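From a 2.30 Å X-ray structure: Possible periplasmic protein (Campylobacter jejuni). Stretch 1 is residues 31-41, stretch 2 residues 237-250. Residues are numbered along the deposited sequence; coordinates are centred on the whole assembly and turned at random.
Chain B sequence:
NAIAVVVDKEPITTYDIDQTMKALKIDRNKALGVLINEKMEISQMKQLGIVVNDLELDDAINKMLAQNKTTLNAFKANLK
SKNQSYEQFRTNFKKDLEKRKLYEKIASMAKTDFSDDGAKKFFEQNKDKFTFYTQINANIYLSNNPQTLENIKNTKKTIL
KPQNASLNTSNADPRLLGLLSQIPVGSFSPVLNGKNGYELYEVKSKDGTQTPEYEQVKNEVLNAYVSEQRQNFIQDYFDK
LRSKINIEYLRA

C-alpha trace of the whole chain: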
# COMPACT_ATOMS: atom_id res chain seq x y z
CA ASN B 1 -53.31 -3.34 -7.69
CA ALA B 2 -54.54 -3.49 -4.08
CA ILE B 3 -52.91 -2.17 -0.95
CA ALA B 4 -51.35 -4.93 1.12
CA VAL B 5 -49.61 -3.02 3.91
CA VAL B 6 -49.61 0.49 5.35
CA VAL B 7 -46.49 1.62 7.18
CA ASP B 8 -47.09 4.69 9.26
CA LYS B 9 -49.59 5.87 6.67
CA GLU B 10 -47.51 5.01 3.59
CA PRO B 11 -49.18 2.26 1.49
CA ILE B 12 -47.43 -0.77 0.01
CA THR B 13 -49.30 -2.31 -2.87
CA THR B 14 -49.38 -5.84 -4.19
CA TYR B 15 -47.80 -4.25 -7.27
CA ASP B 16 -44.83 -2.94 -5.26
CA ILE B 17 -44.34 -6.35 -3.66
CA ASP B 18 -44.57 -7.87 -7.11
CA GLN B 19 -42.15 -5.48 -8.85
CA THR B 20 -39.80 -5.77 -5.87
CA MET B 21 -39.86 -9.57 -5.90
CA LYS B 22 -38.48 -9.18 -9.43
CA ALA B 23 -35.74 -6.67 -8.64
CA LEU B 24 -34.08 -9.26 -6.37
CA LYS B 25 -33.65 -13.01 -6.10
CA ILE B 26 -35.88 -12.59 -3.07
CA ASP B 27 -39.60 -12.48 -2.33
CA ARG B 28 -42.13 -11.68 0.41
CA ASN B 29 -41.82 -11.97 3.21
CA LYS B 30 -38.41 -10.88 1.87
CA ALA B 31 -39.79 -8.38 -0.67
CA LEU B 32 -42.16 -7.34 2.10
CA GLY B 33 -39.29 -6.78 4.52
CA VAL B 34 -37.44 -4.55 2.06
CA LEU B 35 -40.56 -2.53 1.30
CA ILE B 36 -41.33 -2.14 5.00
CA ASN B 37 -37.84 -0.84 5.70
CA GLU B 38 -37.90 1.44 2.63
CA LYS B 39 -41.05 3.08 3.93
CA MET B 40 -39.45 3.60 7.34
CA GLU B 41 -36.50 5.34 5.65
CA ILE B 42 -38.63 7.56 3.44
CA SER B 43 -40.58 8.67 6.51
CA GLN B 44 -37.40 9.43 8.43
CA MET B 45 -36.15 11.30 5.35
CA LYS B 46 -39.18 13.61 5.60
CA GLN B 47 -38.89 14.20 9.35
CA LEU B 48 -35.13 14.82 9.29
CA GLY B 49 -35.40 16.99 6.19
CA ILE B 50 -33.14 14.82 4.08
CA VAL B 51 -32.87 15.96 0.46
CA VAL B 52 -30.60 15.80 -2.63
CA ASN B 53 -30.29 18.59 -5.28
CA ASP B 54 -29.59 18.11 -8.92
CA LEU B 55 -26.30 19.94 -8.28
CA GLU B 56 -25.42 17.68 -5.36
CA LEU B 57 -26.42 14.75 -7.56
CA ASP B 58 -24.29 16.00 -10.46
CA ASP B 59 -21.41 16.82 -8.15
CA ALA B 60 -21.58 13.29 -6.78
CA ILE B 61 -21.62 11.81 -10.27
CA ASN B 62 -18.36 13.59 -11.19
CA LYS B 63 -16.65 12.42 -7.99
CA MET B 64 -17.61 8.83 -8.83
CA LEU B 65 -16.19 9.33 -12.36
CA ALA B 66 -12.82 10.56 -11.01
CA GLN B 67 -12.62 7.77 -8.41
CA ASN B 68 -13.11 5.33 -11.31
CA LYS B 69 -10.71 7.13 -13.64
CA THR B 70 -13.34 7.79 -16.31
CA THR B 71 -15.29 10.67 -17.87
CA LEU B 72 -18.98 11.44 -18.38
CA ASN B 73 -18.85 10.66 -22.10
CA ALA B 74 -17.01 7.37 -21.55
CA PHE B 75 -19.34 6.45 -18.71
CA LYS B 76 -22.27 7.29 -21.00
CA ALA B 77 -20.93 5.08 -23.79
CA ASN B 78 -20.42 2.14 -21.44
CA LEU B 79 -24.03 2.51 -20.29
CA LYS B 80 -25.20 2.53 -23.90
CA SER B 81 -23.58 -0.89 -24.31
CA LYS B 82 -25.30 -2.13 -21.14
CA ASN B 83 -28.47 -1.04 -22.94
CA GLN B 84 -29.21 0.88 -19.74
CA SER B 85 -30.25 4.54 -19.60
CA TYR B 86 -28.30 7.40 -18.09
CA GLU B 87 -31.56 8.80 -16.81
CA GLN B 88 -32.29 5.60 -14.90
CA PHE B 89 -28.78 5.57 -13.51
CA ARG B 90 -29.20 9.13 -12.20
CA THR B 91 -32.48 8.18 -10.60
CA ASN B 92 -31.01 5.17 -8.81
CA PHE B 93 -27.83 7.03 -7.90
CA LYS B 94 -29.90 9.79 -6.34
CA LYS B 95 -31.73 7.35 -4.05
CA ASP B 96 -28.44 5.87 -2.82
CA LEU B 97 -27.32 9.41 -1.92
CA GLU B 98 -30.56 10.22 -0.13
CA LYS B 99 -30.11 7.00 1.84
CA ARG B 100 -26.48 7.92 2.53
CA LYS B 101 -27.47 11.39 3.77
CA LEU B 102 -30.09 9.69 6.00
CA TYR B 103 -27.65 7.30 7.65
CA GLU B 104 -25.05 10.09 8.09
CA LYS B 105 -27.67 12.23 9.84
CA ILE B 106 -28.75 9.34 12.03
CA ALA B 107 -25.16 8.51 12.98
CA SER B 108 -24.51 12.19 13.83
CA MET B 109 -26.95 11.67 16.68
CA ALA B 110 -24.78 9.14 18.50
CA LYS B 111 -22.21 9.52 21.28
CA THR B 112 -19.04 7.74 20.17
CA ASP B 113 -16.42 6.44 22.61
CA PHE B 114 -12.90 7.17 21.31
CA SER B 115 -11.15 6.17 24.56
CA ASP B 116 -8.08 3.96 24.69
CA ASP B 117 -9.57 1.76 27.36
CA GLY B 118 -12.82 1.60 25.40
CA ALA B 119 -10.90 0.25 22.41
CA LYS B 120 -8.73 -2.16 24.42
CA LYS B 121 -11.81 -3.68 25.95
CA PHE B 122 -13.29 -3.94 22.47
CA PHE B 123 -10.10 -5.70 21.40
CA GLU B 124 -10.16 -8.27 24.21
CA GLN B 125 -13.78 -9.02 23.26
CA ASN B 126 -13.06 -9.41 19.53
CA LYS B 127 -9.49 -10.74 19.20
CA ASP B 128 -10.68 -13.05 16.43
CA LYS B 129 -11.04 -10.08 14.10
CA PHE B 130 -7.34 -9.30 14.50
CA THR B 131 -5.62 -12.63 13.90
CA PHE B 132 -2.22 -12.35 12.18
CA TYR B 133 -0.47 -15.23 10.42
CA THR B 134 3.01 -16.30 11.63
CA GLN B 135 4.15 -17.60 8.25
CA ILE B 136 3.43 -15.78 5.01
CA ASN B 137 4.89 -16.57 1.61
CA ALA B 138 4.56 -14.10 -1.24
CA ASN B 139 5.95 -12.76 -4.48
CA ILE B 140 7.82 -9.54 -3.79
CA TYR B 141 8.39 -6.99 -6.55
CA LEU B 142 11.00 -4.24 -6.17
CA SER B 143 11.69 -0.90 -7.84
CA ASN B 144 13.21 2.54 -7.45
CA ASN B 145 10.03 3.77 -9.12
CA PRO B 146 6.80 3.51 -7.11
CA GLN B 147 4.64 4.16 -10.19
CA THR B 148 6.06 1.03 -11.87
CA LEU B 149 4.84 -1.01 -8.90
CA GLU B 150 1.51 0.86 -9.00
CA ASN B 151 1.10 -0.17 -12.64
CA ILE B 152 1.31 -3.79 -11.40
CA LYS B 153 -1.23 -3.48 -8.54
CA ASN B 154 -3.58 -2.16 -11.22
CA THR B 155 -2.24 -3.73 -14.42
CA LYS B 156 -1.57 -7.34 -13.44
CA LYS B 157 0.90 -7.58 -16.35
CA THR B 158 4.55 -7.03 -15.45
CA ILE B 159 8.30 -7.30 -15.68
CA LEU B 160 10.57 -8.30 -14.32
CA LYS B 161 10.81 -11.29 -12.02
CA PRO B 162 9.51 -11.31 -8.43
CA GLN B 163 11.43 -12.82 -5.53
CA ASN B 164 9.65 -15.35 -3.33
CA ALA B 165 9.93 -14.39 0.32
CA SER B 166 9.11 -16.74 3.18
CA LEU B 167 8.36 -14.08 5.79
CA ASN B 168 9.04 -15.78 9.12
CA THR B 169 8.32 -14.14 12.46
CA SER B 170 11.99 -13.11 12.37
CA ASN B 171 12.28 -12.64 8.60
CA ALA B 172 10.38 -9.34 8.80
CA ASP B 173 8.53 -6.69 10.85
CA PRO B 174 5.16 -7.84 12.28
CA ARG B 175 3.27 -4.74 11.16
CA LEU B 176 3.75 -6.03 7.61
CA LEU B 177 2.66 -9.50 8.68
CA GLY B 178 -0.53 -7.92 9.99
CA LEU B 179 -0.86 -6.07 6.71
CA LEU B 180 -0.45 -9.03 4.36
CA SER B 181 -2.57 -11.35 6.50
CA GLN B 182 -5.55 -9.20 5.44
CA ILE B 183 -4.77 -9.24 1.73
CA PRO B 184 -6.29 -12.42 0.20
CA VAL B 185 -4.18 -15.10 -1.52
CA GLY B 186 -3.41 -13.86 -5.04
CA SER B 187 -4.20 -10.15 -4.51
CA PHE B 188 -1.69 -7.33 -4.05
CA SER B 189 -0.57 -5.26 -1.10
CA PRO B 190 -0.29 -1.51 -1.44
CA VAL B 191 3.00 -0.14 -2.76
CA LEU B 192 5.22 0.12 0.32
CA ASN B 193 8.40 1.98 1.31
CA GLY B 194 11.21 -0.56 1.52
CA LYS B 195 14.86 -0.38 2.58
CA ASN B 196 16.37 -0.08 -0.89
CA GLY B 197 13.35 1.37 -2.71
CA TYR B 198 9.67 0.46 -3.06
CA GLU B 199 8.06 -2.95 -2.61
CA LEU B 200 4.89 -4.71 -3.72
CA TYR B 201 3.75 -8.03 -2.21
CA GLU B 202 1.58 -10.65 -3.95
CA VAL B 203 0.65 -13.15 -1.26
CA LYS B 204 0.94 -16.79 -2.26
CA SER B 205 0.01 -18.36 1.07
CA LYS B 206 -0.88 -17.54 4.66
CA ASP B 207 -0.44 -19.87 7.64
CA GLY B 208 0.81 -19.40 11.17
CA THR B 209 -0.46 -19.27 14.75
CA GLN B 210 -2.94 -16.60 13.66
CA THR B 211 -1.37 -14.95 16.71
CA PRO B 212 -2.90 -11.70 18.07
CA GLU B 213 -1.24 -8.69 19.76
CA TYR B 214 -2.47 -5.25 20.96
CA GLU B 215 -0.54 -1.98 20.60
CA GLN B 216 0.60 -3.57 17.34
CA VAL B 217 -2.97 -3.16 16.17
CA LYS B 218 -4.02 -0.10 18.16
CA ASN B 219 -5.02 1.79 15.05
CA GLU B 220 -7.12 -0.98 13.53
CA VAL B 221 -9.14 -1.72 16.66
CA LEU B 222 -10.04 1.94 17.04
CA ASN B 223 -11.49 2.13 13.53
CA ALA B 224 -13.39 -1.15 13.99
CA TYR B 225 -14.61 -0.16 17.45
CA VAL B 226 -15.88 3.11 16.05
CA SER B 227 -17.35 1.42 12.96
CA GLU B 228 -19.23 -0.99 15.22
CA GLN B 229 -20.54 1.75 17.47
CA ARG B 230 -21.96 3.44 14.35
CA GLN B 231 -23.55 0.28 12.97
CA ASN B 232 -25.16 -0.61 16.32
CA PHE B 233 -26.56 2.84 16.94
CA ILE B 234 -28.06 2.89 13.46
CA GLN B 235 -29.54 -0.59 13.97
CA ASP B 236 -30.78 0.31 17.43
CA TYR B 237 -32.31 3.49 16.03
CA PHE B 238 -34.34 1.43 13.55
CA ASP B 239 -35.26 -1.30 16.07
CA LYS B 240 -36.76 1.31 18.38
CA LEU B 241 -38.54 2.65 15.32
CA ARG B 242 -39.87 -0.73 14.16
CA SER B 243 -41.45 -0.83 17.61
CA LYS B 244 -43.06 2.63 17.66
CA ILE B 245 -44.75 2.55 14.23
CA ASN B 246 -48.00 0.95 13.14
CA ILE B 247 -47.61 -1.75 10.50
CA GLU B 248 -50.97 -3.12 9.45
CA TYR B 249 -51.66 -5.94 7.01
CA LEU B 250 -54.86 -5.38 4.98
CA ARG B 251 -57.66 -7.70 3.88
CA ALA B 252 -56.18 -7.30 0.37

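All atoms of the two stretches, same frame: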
# COMPACT_ATOMS: atom_id res chain seq x y z
N ALA B 31 -39.44 -9.61 0.05
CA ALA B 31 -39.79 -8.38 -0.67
C ALA B 31 -40.57 -7.45 0.25
O ALA B 31 -40.47 -6.22 0.17
CB ALA B 31 -40.58 -8.70 -1.95
N LEU B 32 -41.33 -8.06 1.16
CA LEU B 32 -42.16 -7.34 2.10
C LEU B 32 -41.28 -6.65 3.13
O LEU B 32 -41.53 -5.50 3.50
CB LEU B 32 -43.09 -8.33 2.81
CG LEU B 32 -44.50 -7.86 3.19
CD1 LEU B 32 -45.31 -7.56 1.94
CD2 LEU B 32 -45.18 -8.92 4.03
N GLY B 33 -40.25 -7.35 3.58
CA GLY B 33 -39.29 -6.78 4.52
C GLY B 33 -38.60 -5.55 3.94
O GLY B 33 -38.54 -4.50 4.58
N VAL B 34 -38.09 -5.67 2.72
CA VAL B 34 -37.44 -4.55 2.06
C VAL B 34 -38.38 -3.35 1.97
O VAL B 34 -38.02 -2.23 2.35
CB VAL B 34 -37.00 -4.92 0.63
CG1 VAL B 34 -36.81 -3.67 -0.21
CG2 VAL B 34 -35.72 -5.73 0.67
N LEU B 35 -39.59 -3.60 1.48
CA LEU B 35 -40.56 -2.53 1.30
C LEU B 35 -40.93 -1.89 2.63
O LEU B 35 -41.12 -0.68 2.71
CB LEU B 35 -41.80 -3.06 0.57
CG LEU B 35 -41.68 -3.21 -0.95
CD1 LEU B 35 -42.91 -3.87 -1.53
CD2 LEU B 35 -41.46 -1.84 -1.60
N ILE B 36 -41.00 -2.70 3.69
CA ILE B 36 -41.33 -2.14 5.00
C ILE B 36 -40.21 -1.21 5.44
O ILE B 36 -40.46 -0.08 5.82
CB ILE B 36 -41.58 -3.22 6.07
CG1 ILE B 36 -42.78 -4.09 5.70
CG2 ILE B 36 -41.79 -2.59 7.42
CD1 ILE B 36 -43.25 -4.94 6.83
N ASN B 37 -38.98 -1.68 5.35
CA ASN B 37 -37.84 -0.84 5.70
C ASN B 37 -37.70 0.40 4.80
O ASN B 37 -37.34 1.47 5.28
CB ASN B 37 -36.54 -1.66 5.72
CG ASN B 37 -35.33 -0.82 6.08
OD1 ASN B 37 -35.06 -0.58 7.26
ND2 ASN B 37 -34.59 -0.38 5.07
N GLU B 38 -37.97 0.26 3.51
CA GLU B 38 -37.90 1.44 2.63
C GLU B 38 -38.89 2.50 3.06
O GLU B 38 -38.60 3.68 2.99
CB GLU B 38 -38.18 1.08 1.18
CG GLU B 38 -36.99 0.54 0.44
CD GLU B 38 -37.29 0.36 -1.03
OE1 GLU B 38 -38.37 0.83 -1.47
OE2 GLU B 38 -36.46 -0.25 -1.75
N LYS B 39 -40.07 2.08 3.51
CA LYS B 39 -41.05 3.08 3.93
C LYS B 39 -40.61 3.77 5.21
O LYS B 39 -40.83 4.96 5.38
CB LYS B 39 -42.44 2.47 4.09
CG LYS B 39 -43.00 1.89 2.81
CD LYS B 39 -42.93 2.89 1.68
CE LYS B 39 -43.52 2.33 0.41
NZ LYS B 39 -43.43 3.31 -0.71
N MET B 40 -39.98 3.02 6.11
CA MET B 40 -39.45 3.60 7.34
C MET B 40 -38.42 4.67 6.99
O MET B 40 -38.41 5.74 7.59
CB MET B 40 -38.82 2.53 8.24
CG MET B 40 -39.81 1.64 8.99
SD MET B 40 -39.00 0.32 9.96
CE MET B 40 -38.01 1.33 10.97
N GLU B 41 -37.56 4.39 6.01
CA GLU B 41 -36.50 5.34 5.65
C GLU B 41 -37.07 6.61 5.05
O GLU B 41 -36.69 7.71 5.41
CB GLU B 41 -35.54 4.73 4.62
CG GLU B 41 -34.67 3.60 5.17
CD GLU B 41 -33.94 2.85 4.06
OE1 GLU B 41 -34.32 3.00 2.88
OE2 GLU B 41 -33.00 2.10 4.37
N TYR B 237 -31.42 2.39 16.37
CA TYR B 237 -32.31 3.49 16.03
C TYR B 237 -33.51 2.96 15.25
O TYR B 237 -34.65 3.36 15.51
CB TYR B 237 -31.55 4.54 15.21
CG TYR B 237 -32.38 5.75 14.85
CD1 TYR B 237 -32.34 6.90 15.62
CD2 TYR B 237 -33.21 5.74 13.73
CE1 TYR B 237 -33.12 8.01 15.29
CE2 TYR B 237 -33.97 6.83 13.40
CZ TYR B 237 -33.92 7.96 14.18
OH TYR B 237 -34.68 9.05 13.83
N PHE B 238 -33.26 2.05 14.30
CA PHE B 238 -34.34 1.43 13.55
C PHE B 238 -35.12 0.34 14.29
O PHE B 238 -36.32 0.18 14.04
CB PHE B 238 -33.88 0.98 12.15
CG PHE B 238 -33.68 2.13 11.21
CD1 PHE B 238 -34.77 2.81 10.70
CD2 PHE B 238 -32.41 2.57 10.88
CE1 PHE B 238 -34.59 3.89 9.85
CE2 PHE B 238 -32.24 3.65 10.03
CZ PHE B 238 -33.33 4.31 9.52
N ASP B 239 -34.49 -0.37 15.22
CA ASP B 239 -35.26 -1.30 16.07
C ASP B 239 -36.30 -0.54 16.88
O ASP B 239 -37.48 -0.89 16.87
CB ASP B 239 -34.37 -2.07 17.03
CG ASP B 239 -33.36 -2.94 16.32
OD1 ASP B 239 -33.63 -3.31 15.16
OD2 ASP B 239 -32.29 -3.22 16.92
N LYS B 240 -35.85 0.49 17.59
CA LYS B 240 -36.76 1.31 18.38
C LYS B 240 -37.87 1.86 17.50
O LYS B 240 -38.98 2.12 17.98
CB LYS B 240 -36.00 2.47 19.03
CG LYS B 240 -35.11 2.09 20.20
CD LYS B 240 -34.54 3.34 20.85
CE LYS B 240 -33.70 3.02 22.07
NZ LYS B 240 -33.14 4.25 22.69
N LEU B 241 -37.57 2.07 16.23
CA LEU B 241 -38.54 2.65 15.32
C LEU B 241 -39.54 1.59 14.87
O LEU B 241 -40.74 1.83 14.82
CB LEU B 241 -37.84 3.26 14.11
CG LEU B 241 -38.64 4.36 13.42
CD1 LEU B 241 -38.99 5.44 14.42
CD2 LEU B 241 -37.85 4.92 12.25
N ARG B 242 -39.02 0.40 14.54
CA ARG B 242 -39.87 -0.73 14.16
C ARG B 242 -40.86 -1.05 15.26
O ARG B 242 -41.87 -1.71 15.02
CB ARG B 242 -39.03 -1.96 13.84
CG ARG B 242 -38.38 -1.92 12.47
CD ARG B 242 -37.26 -2.95 12.35
NE ARG B 242 -36.13 -2.41 11.60
CZ ARG B 242 -34.95 -3.01 11.48
NH1 ARG B 242 -34.73 -4.18 12.06
NH2 ARG B 242 -33.98 -2.43 10.78
N SER B 243 -40.58 -0.58 16.47
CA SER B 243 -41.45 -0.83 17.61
C SER B 243 -42.53 0.23 17.73
O SER B 243 -43.68 -0.09 18.06
CB SER B 243 -40.64 -0.88 18.91
OG SER B 243 -39.71 -1.95 18.90
N LYS B 244 -42.17 1.48 17.47
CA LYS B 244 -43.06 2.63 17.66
C LYS B 244 -44.02 2.93 16.51
O LYS B 244 -44.90 3.77 16.65
CB LYS B 244 -42.24 3.89 17.98
N ILE B 245 -43.87 2.27 15.36
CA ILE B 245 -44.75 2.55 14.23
C ILE B 245 -45.80 1.48 14.05
O ILE B 245 -45.59 0.32 14.39
CB ILE B 245 -43.98 2.69 12.90
CG1 ILE B 245 -43.29 1.38 12.55
CG2 ILE B 245 -42.99 3.85 12.97
CD1 ILE B 245 -42.36 1.51 11.38
N ASN B 246 -46.94 1.89 13.49
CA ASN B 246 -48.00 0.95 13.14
C ASN B 246 -47.83 0.33 11.75
O ASN B 246 -47.75 1.04 10.74
CB ASN B 246 -49.37 1.60 13.28
CG ASN B 246 -49.36 3.07 12.91
OD1 ASN B 246 -48.52 3.51 12.12
ND2 ASN B 246 -50.27 3.83 13.49
N ILE B 247 -47.74 -0.99 11.72
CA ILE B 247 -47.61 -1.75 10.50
C ILE B 247 -48.83 -2.65 10.44
O ILE B 247 -48.95 -3.59 11.22
CB ILE B 247 -46.34 -2.63 10.53
CG1 ILE B 247 -45.07 -1.76 10.49
CG2 ILE B 247 -46.36 -3.65 9.39
CD1 ILE B 247 -43.78 -2.55 10.56
N GLU B 248 -49.74 -2.36 9.52
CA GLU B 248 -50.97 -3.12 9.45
C GLU B 248 -51.10 -3.85 8.13
O GLU B 248 -50.96 -3.25 7.06
CB GLU B 248 -52.18 -2.20 9.64
CG GLU B 248 -52.14 -1.38 10.92
CD GLU B 248 -53.49 -0.78 11.26
OE1 GLU B 248 -54.49 -1.18 10.63
OE2 GLU B 248 -53.55 0.10 12.16
N TYR B 249 -51.36 -5.15 8.20
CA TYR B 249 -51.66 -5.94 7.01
C TYR B 249 -53.14 -5.78 6.69
O TYR B 249 -53.98 -5.79 7.60
CB TYR B 249 -51.32 -7.43 7.23
CG TYR B 249 -49.84 -7.73 7.30
CD1 TYR B 249 -49.22 -8.49 6.32
CD2 TYR B 249 -49.05 -7.24 8.35
CE1 TYR B 249 -47.86 -8.76 6.38
CE2 TYR B 249 -47.70 -7.50 8.42
CZ TYR B 249 -47.10 -8.26 7.43
OH TYR B 249 -45.75 -8.53 7.49
N LEU B 250 -53.47 -5.61 5.40
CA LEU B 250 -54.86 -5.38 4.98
C LEU B 250 -55.52 -6.63 4.40
O LEU B 250 -54.85 -7.54 3.88
CB LEU B 250 -54.96 -4.22 3.97
CG LEU B 250 -54.98 -2.79 4.52
CD1 LEU B 250 -53.71 -2.47 5.30
CD2 LEU B 250 -55.18 -1.77 3.40

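Met40 is the centre of this contact. It gives up more surface to the other stretch than any other residue, and four residues of stretch 2 gather round it. Its CA-to-CB bond points toward the second stretch, and the m, t, p rotamer carries the side chain along the end of helix 237-244. Met40 CE lies 3.6 Å from Phe238 CD1, at the edge of the ring and near its plane, and 3.7 Å from Leu241 CB. Further back, Met40 CG packs 3.5 Å from Ile245 CD1. The hydrocarbon side chains of Phe238, Leu241 and Ile245 can be covered here without leaving a polar group unsatisfied. A long, unbranched thioether suits this place: it is apolar throughout, and flexible enough to follow a surface formed by residues from successive turns of a helix and the residue just beyond it.

The helices cross at 99°, nearly at right angles, so helix 237-244 meets helix 31-41 over a short length, chiefly at Met40, with Arg242 reaching Asn37. Ile36 and Leu32 are met instead by the strand: from Ile245, the first residue to leave helical geometry, the chain runs on to strand 247-249. One turn before Met40, Ile36 CG2 meets Ile247 CD1 at 3.7 Å, two branched hydrocarbon side chains, equally suited to being covered, each with its CA-to-CB bond directed toward the other stretch. Another turn back, Leu32 CD2 lies 3.6 Å from Tyr249 CE1. The tyrosine CB points sideways, but its long side chain brings the ring to the buried leucine, covering it while remaining largely exposed itself.

At the polar edge, Arg242 combines two characters. Its aliphatic CG lies 3.4 Å from Met40 SD, while its guanidinium extends to the exposed margin, where NH2 is 4.1 Å from Asn37 OD1, too far for a hydrogen bond. Arg242 NH1 instead forms a salt bridge with Asp239 OD1 at 3.4 Å, through charge alone. No hydrogen bond links the stretches; the contact, mostly apolar packing, buries 451 Å², both sides summed.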